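Local coordinates for McyG protein (Microcystis aeruginosa PCC 7806, PDB 4R0M), which probably activates a phenylpropanoid or amino acid substrate as its adenylate and passes it to a peptidyl carrier domain in microcystin biosynthesis, at residues R373-E378 / I387-I392; Q391-S396 / E414-T419. All coordinates share one frame; numbering follows the deposited sequence.

Overall arrangement
Interactions 1 and 2 lie on the two edges of strand 388-394, in the same antiparallel sheet, with centres about 11 Å apart. They share Q391 and I392. Both are partly buried. In interaction 1 the chemistry is mainly polar on the face of R373, R389 and Q391, where V375 also packs, and aliphatic on the face of I374 and L390. Interaction 2 has fewer backbone bonds and more aromatic packing, with W416 on one face and F417 on the other. R373 and W416 join the two contacts through a cation-pi interaction. T419 OG1 and L390 O probably form a hydrogen bond. The side chains of L390 and T419 lie about 7 and 5 Å from the bound phenylalanyl-adenylate.

Interaction 1: residues R373-E378 / I387-I392; sequences RIVDQE and IGRLQI
The amide oxygen Q391 OE1 is gripped by two nitrogens of R373. R373 NE and R373 NH2 each donate to it at 2.9 Å. R373 thus meets Q391 side-on, with the oxygen in the guanidinium plane. The guanidinium and amide planes are nearly coplanar, 22° apart. R373 CG sits between its backbone N and carbonyl carbon (chi1 71°), and the chain then runs extended and slants across the Q391 side chain. The positive group would polarise the amide. On the other branch of Q391, NE2 donates to N379 OD1, which limits rotation of the amide. V375 CG2 comes over the flat of the Q391 amide, 3.6 Å from Q391 CD, crossing it at about a right angle.

The backbones are joined by four hydrogen bonds. R373 and Q391 form one hydrogen-bonded pair, V375 and R389 the other. V375 N donates to R389 O at 3.0 Å. I374 and L390 lie between as a non-hydrogen-bonded pair. Their side chains turn to the opposite face, where I374 CD1 touches L390 CD1 at 4.0 Å. I374 CG2 packs on G388 CA at 3.5 Å, permitted by the lack of a side chain.

R389 shares the face of V375, and V375 CG2 lies over one face of its guanidinium. The chain bends at chi3, which brings NH1 beside the backbone of D376 and Q377. R389 NH1 is 2.7 Å from D376 O, at an angle poor for a hydrogen bond. The sound polar partner of this guanidinium is N379, through NH2.

The side chain of L390 also packs on F334, L430 and I432, and lies about 7 Å from the bound phenylalanyl-adenylate. The two strands form a beta hairpin in the antiparallel sheet of the adenylation domain, a member of the ANL superfamily.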
loop_
_atom_site.group_PDB
_atom_site.type_symbol
_atom_site.label_atom_id
_atom_site.label_comp_id
_atom_site.label_asym_id
_atom_site.label_seq_id
_atom_site.Cartn_x
_atom_site.Cartn_y
_atom_site.Cartn_z
ATOM N N ARG A 373 -5.021 -16.670 12.793
ATOM C CA ARG A 373 -5.352 -16.856 14.208
ATOM C C ARG A 373 -5.013 -15.637 15.073
ATOM O O ARG A 373 -4.172 -14.809 14.708
ATOM C CB ARG A 373 -4.684 -18.121 14.766
ATOM C CG ARG A 373 -3.176 -18.028 14.943
ATOM C CD ARG A 373 -2.614 -19.317 15.515
ATOM N NE ARG A 373 -1.249 -19.148 16.009
ATOM C CZ ARG A 373 -0.501 -20.128 16.511
ATOM N NH1 ARG A 373 -0.974 -21.367 16.586
ATOM N NH2 ARG A 373 0.727 -19.870 16.936
ATOM N N ILE A 374 -5.683 -15.548 16.221
ATOM C CA ILE A 374 -5.458 -14.489 17.201
ATOM C C ILE A 374 -4.965 -15.120 18.502
ATOM O O ILE A 374 -5.688 -15.892 19.140
ATOM C CB ILE A 374 -6.750 -13.671 17.452
ATOM C CG1 ILE A 374 -7.207 -12.940 16.176
ATOM C CG2 ILE A 374 -6.582 -12.707 18.621
ATOM C CD1 ILE A 374 -6.278 -11.852 15.666
ATOM N N VAL A 375 -3.730 -14.795 18.881
ATOM C CA VAL A 375 -3.093 -15.393 20.059
ATOM C C VAL A 375 -2.743 -14.371 21.143
ATOM O O VAL A 375 -2.715 -13.162 20.890
ATOM C CB VAL A 375 -1.816 -16.190 19.687
ATOM C CG1 VAL A 375 -2.165 -17.400 18.834
ATOM C CG2 VAL A 375 -0.796 -15.302 18.988
ATOM N N ASP A 376 -2.484 -14.874 22.348
ATOM C CA ASP A 376 -1.981 -14.054 23.451
ATOM C C ASP A 376 -0.452 -13.973 23.401
ATOM O O ASP A 376 0.167 -14.431 22.438
ATOM C CB ASP A 376 -2.462 -14.604 24.804
ATOM C CG ASP A 376 -2.091 -16.072 25.024
ATOM O OD1 ASP A 376 -1.173 -16.589 24.350
ATOM O OD2 ASP A 376 -2.724 -16.713 25.889
ATOM N N GLN A 377 0.144 -13.404 24.449
ATOM C CA GLN A 377 1.600 -13.261 24.559
ATOM C C GLN A 377 2.324 -14.611 24.609
ATOM O O GLN A 377 3.508 -14.699 24.282
ATOM C CB GLN A 377 1.962 -12.433 25.798
ATOM C CG GLN A 377 1.373 -11.026 25.827
ATOM C CD GLN A 377 2.225 -10.002 25.096
ATOM O OE1 GLN A 377 2.580 -10.180 23.929
ATOM N NE2 GLN A 377 2.551 -8.913 25.784
ATOM N N GLU A 378 1.595 -15.650 25.013
ATOM C CA GLU A 378 2.141 -16.997 25.198
ATOM C C GLU A 378 2.085 -17.851 23.927
ATOM O O GLU A 378 2.511 -19.011 23.937
ATOM C CB GLU A 378 1.382 -17.713 26.324
ATOM C CG GLU A 378 1.553 -17.107 27.711
ATOM C CD GLU A 378 2.787 -17.620 28.435
ATOM O OE1 GLU A 378 3.104 -18.825 28.313
ATOM O OE2 GLU A 378 3.434 -16.818 29.141
ATOM N N ILE A 387 -9.213 -9.192 21.912
ATOM C CA ILE A 387 -8.030 -8.696 21.199
ATOM C C ILE A 387 -6.773 -9.528 21.462
ATOM O O ILE A 387 -6.518 -9.952 22.590
ATOM C CB ILE A 387 -7.727 -7.212 21.548
ATOM C CG1 ILE A 387 -9.015 -6.399 21.786
ATOM C CG2 ILE A 387 -6.835 -6.568 20.489
ATOM C CD1 ILE A 387 -9.864 -6.129 20.560
ATOM N N GLY A 388 -5.997 -9.750 20.403
ATOM C CA GLY A 388 -4.705 -10.427 20.490
ATOM C C GLY A 388 -3.861 -10.194 19.246
ATOM O O GLY A 388 -4.248 -9.426 18.359
ATOM N N ARG A 389 -2.711 -10.861 19.182
ATOM C CA ARG A 389 -1.780 -10.704 18.062
ATOM C C ARG A 389 -2.192 -11.585 16.883
ATOM O O ARG A 389 -2.451 -12.782 17.051
ATOM C CB ARG A 389 -0.338 -11.028 18.481
ATOM C CG ARG A 389 0.044 -10.573 19.884
ATOM C CD ARG A 389 1.547 -10.374 20.062
ATOM N NE ARG A 389 2.364 -11.464 19.521
ATOM C CZ ARG A 389 2.609 -12.614 20.146
ATOM N NH1 ARG A 389 2.092 -12.855 21.341
ATOM N NH2 ARG A 389 3.366 -13.535 19.566
ATOM N N LEU A 390 -2.250 -10.985 15.695
ATOM C CA LEU A 390 -2.621 -11.706 14.478
ATOM C C LEU A 390 -1.446 -12.487 13.910
ATOM O O LEU A 390 -0.370 -11.931 13.677
ATOM C CB LEU A 390 -3.183 -10.745 13.422
ATOM C CG LEU A 390 -3.526 -11.302 12.031
ATOM C CD1 LEU A 390 -4.694 -12.278 12.070
ATOM C CD2 LEU A 390 -3.817 -10.168 11.063
ATOM N N GLN A 391 -1.664 -13.779 13.690
ATOM C CA GLN A 391 -0.664 -14.644 13.068
ATOM C C GLN A 391 -1.250 -15.355 11.851
ATOM O O GLN A 391 -2.396 -15.810 11.876
ATOM C CB GLN A 391 -0.101 -15.649 14.076
ATOM C CG GLN A 391 0.780 -15.014 15.144
ATOM C CD GLN A 391 1.286 -16.003 16.180
ATOM O OE1 GLN A 391 0.675 -17.047 16.420
ATOM N NE2 GLN A 391 2.408 -15.672 16.808
ATOM N N ILE A 392 -0.455 -15.434 10.787
ATOM C CA ILE A 392 -0.925 -15.942 9.496
ATOM C C ILE A 392 -0.016 -17.037 8.933
ATOM O O ILE A 392 1.178 -17.079 9.237
ATOM C CB ILE A 392 -1.087 -14.800 8.456
ATOM C CG1 ILE A 392 0.259 -14.121 8.155
ATOM C CG2 ILE A 392 -2.114 -13.780 8.931
ATOM C CD1 ILE A 392 0.231 -13.175 6.970
#

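Interaction 2: residues Q391-S396 / E414-T419; sequences QIQGNS and EGWFTT
W416 lays its indole against the strand of Q391 and I392, and these three residues carry most of the contact. The six-membered part of the ring meets the backbone obliquely. W416 CZ3 is 3.4 Å from Q391 O, and W416 CE3 is 3.6 Å from I392 C. W416 CG stands anti to its carbonyl carbon (chi1 -69°), which swings the indole back across the neighbouring strand. Q393 then covers one face of the ring. Its CG makes a CH-pi contact 3.8 Å from the centroid of the six-membered ring, almost on the ring normal. The guanidinium of R373 lies on the opposite face in a cation-pi interaction, so the indole is sandwiched.

The extended Q391 side chain crosses T418 obliquely, and its NE2 donates to T418 OG1 at 3.1 Å, tilted 20° from the amide plane. Q391 and T418 form a non-hydrogen-bonded pair, and Q391 CA makes a CA-H...O contact with F417 O.

I392 and F417 are the hydrogen-bonded pair, with two backbone bonds of 3.0 Å, I392 N to F417 O and F417 N to I392 O. Their side chains run side by side on the face away from W416. I392 CG1 comes to the edge of the F417 ring, 3.7 Å from CD2. I392 CG1 and CG2 both touch the methyl of T419. The T419 side chain lies about 5 Å from the bound phenylalanyl-adenylate, and T419 OG1 is hydrogen-bonded to L390 O and D421 N.

Strands 388-394 and 416-419 are an antiparallel pair in the same sheet as strand 370-375, which holds the other edge of 388-394. M336, at the end of strand 330-336, covers I392, F417 and T419, while F412 meets the F417 ring. Beyond the paired residues, N395 and S396 turn onto helix 196-210.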
loop_
_atom_site.group_PDB
_atom_site.type_symbol
_atom_site.label_atom_id
_atom_site.label_comp_id
_atom_site.label_asym_id
_atom_site.label_seq_id
_atom_site.Cartn_x
_atom_site.Cartn_y
_atom_site.Cartn_z
ATOM N N GLN A 391 -1.664 -13.779 13.690
ATOM C CA GLN A 391 -0.664 -14.644 13.068
ATOM C C GLN A 391 -1.250 -15.355 11.851
ATOM O O GLN A 391 -2.396 -15.810 11.876
ATOM C CB GLN A 391 -0.101 -15.649 14.076
ATOM C CG GLN A 391 0.780 -15.014 15.144
ATOM C CD GLN A 391 1.286 -16.003 16.180
ATOM O OE1 GLN A 391 0.675 -17.047 16.420
ATOM N NE2 GLN A 391 2.408 -15.672 16.808
ATOM N N ILE A 392 -0.455 -15.434 10.787
ATOM C CA ILE A 392 -0.925 -15.942 9.496
ATOM C C ILE A 392 -0.016 -17.037 8.933
ATOM O O ILE A 392 1.178 -17.079 9.237
ATOM C CB ILE A 392 -1.087 -14.800 8.456
ATOM C CG1 ILE A 392 0.259 -14.121 8.155
ATOM C CG2 ILE A 392 -2.114 -13.780 8.931
ATOM C CD1 ILE A 392 0.231 -13.175 6.970
ATOM N N GLN A 393 -0.592 -17.922 8.122
ATOM C CA GLN A 393 0.170 -18.967 7.429
ATOM C C GLN A 393 -0.485 -19.372 6.104
ATOM O O GLN A 393 -1.644 -19.039 5.847
ATOM C CB GLN A 393 0.383 -20.197 8.326
ATOM C CG GLN A 393 -0.872 -21.010 8.615
ATOM C CD GLN A 393 -0.587 -22.334 9.304
ATOM O OE1 GLN A 393 0.566 -22.678 9.575
ATOM N NE2 GLN A 393 -1.642 -23.090 9.589
ATOM N N GLY A 394 0.267 -20.087 5.273
ATOM C CA GLY A 394 -0.220 -20.539 3.973
ATOM C C GLY A 394 0.787 -20.299 2.866
ATOM O O GLY A 394 1.778 -19.590 3.057
ATOM N N ASN A 395 0.520 -20.886 1.703
ATOM C CA ASN A 395 1.411 -20.784 0.550
ATOM C C ASN A 395 1.610 -19.363 0.021
ATOM O O ASN A 395 2.624 -19.081 -0.615
ATOM C CB ASN A 395 0.941 -21.705 -0.580
ATOM C CG ASN A 395 1.210 -23.172 -0.295
ATOM O OD1 ASN A 395 2.033 -23.515 0.554
ATOM N ND2 ASN A 395 0.519 -24.048 -1.016
ATOM N N SER A 396 0.649 -18.478 0.287
ATOM C CA SER A 396 0.741 -17.082 -0.152
ATOM C C SER A 396 1.622 -16.223 0.762
ATOM O O SER A 396 2.016 -15.116 0.388
ATOM C CB SER A 396 -0.652 -16.460 -0.290
ATOM O OG SER A 396 -1.254 -16.245 0.975
ATOM N N GLU A 414 6.932 -21.892 14.540
ATOM C CA GLU A 414 6.001 -23.030 14.432
ATOM C C GLU A 414 5.199 -23.057 13.123
ATOM O O GLU A 414 4.114 -23.643 13.064
ATOM C CB GLU A 414 5.045 -23.085 15.641
ATOM C CG GLU A 414 5.710 -22.983 17.011
ATOM C CD GLU A 414 6.396 -24.265 17.456
ATOM O OE1 GLU A 414 6.077 -25.349 16.915
ATOM O OE2 GLU A 414 7.254 -24.185 18.363
ATOM N N GLY A 415 5.737 -22.423 12.083
ATOM C CA GLY A 415 5.058 -22.326 10.791
ATOM C C GLY A 415 4.107 -21.144 10.688
ATOM O O GLY A 415 3.353 -21.032 9.720
ATOM N N TRP A 416 4.144 -20.266 11.687
ATOM C CA TRP A 416 3.311 -19.063 11.711
ATOM C C TRP A 416 4.140 -17.816 11.604
ATOM O O TRP A 416 5.284 -17.780 12.065
ATOM C CB TRP A 416 2.486 -19.010 12.991
ATOM C CG TRP A 416 1.401 -20.053 13.066
ATOM C CD1 TRP A 416 1.485 -21.329 13.617
ATOM C CD2 TRP A 416 0.020 -19.939 12.575
ATOM N NE1 TRP A 416 0.289 -21.991 13.503
ATOM C CE2 TRP A 416 -0.632 -21.217 12.890
ATOM C CE3 TRP A 416 -0.713 -18.947 11.933
ATOM C CZ2 TRP A 416 -1.958 -21.466 12.564
ATOM C CZ3 TRP A 416 -2.051 -19.210 11.609
ATOM C CH2 TRP A 416 -2.656 -20.439 11.918
ATOM N N PHE A 417 3.565 -16.782 10.995
ATOM C CA PHE A 417 4.210 -15.474 10.906
ATOM C C PHE A 417 3.432 -14.433 11.705
ATOM O O PHE A 417 2.234 -14.241 11.490
ATOM C CB PHE A 417 4.366 -15.037 9.444
ATOM C CG PHE A 417 4.643 -13.566 9.268
ATOM C CD1 PHE A 417 5.905 -13.039 9.539
ATOM C CD2 PHE A 417 3.642 -12.704 8.827
ATOM C CE1 PHE A 417 6.159 -11.683 9.377
ATOM C CE2 PHE A 417 3.893 -11.348 8.662
ATOM C CZ PHE A 417 5.152 -10.838 8.938
ATOM N N THR A 418 4.123 -13.770 12.628
ATOM C CA THR A 418 3.532 -12.699 13.419
ATOM C C THR A 418 3.531 -11.416 12.595
ATOM O O THR A 418 4.587 -10.917 12.197
ATOM C CB THR A 418 4.293 -12.483 14.746
ATOM O OG1 THR A 418 4.358 -13.718 15.470
ATOM C CG2 THR A 418 3.598 -11.432 15.604
ATOM N N THR A 419 2.335 -10.892 12.351
ATOM C CA THR A 419 2.141 -9.729 11.488
ATOM C C THR A 419 2.515 -8.416 12.177
ATOM O O THR A 419 2.839 -7.426 11.513
ATOM C CB THR A 419 0.676 -9.631 11.014
ATOM O OG1 THR A 419 -0.168 -9.311 12.126
ATOM C CG2 THR A 419 0.214 -10.951 10.394
#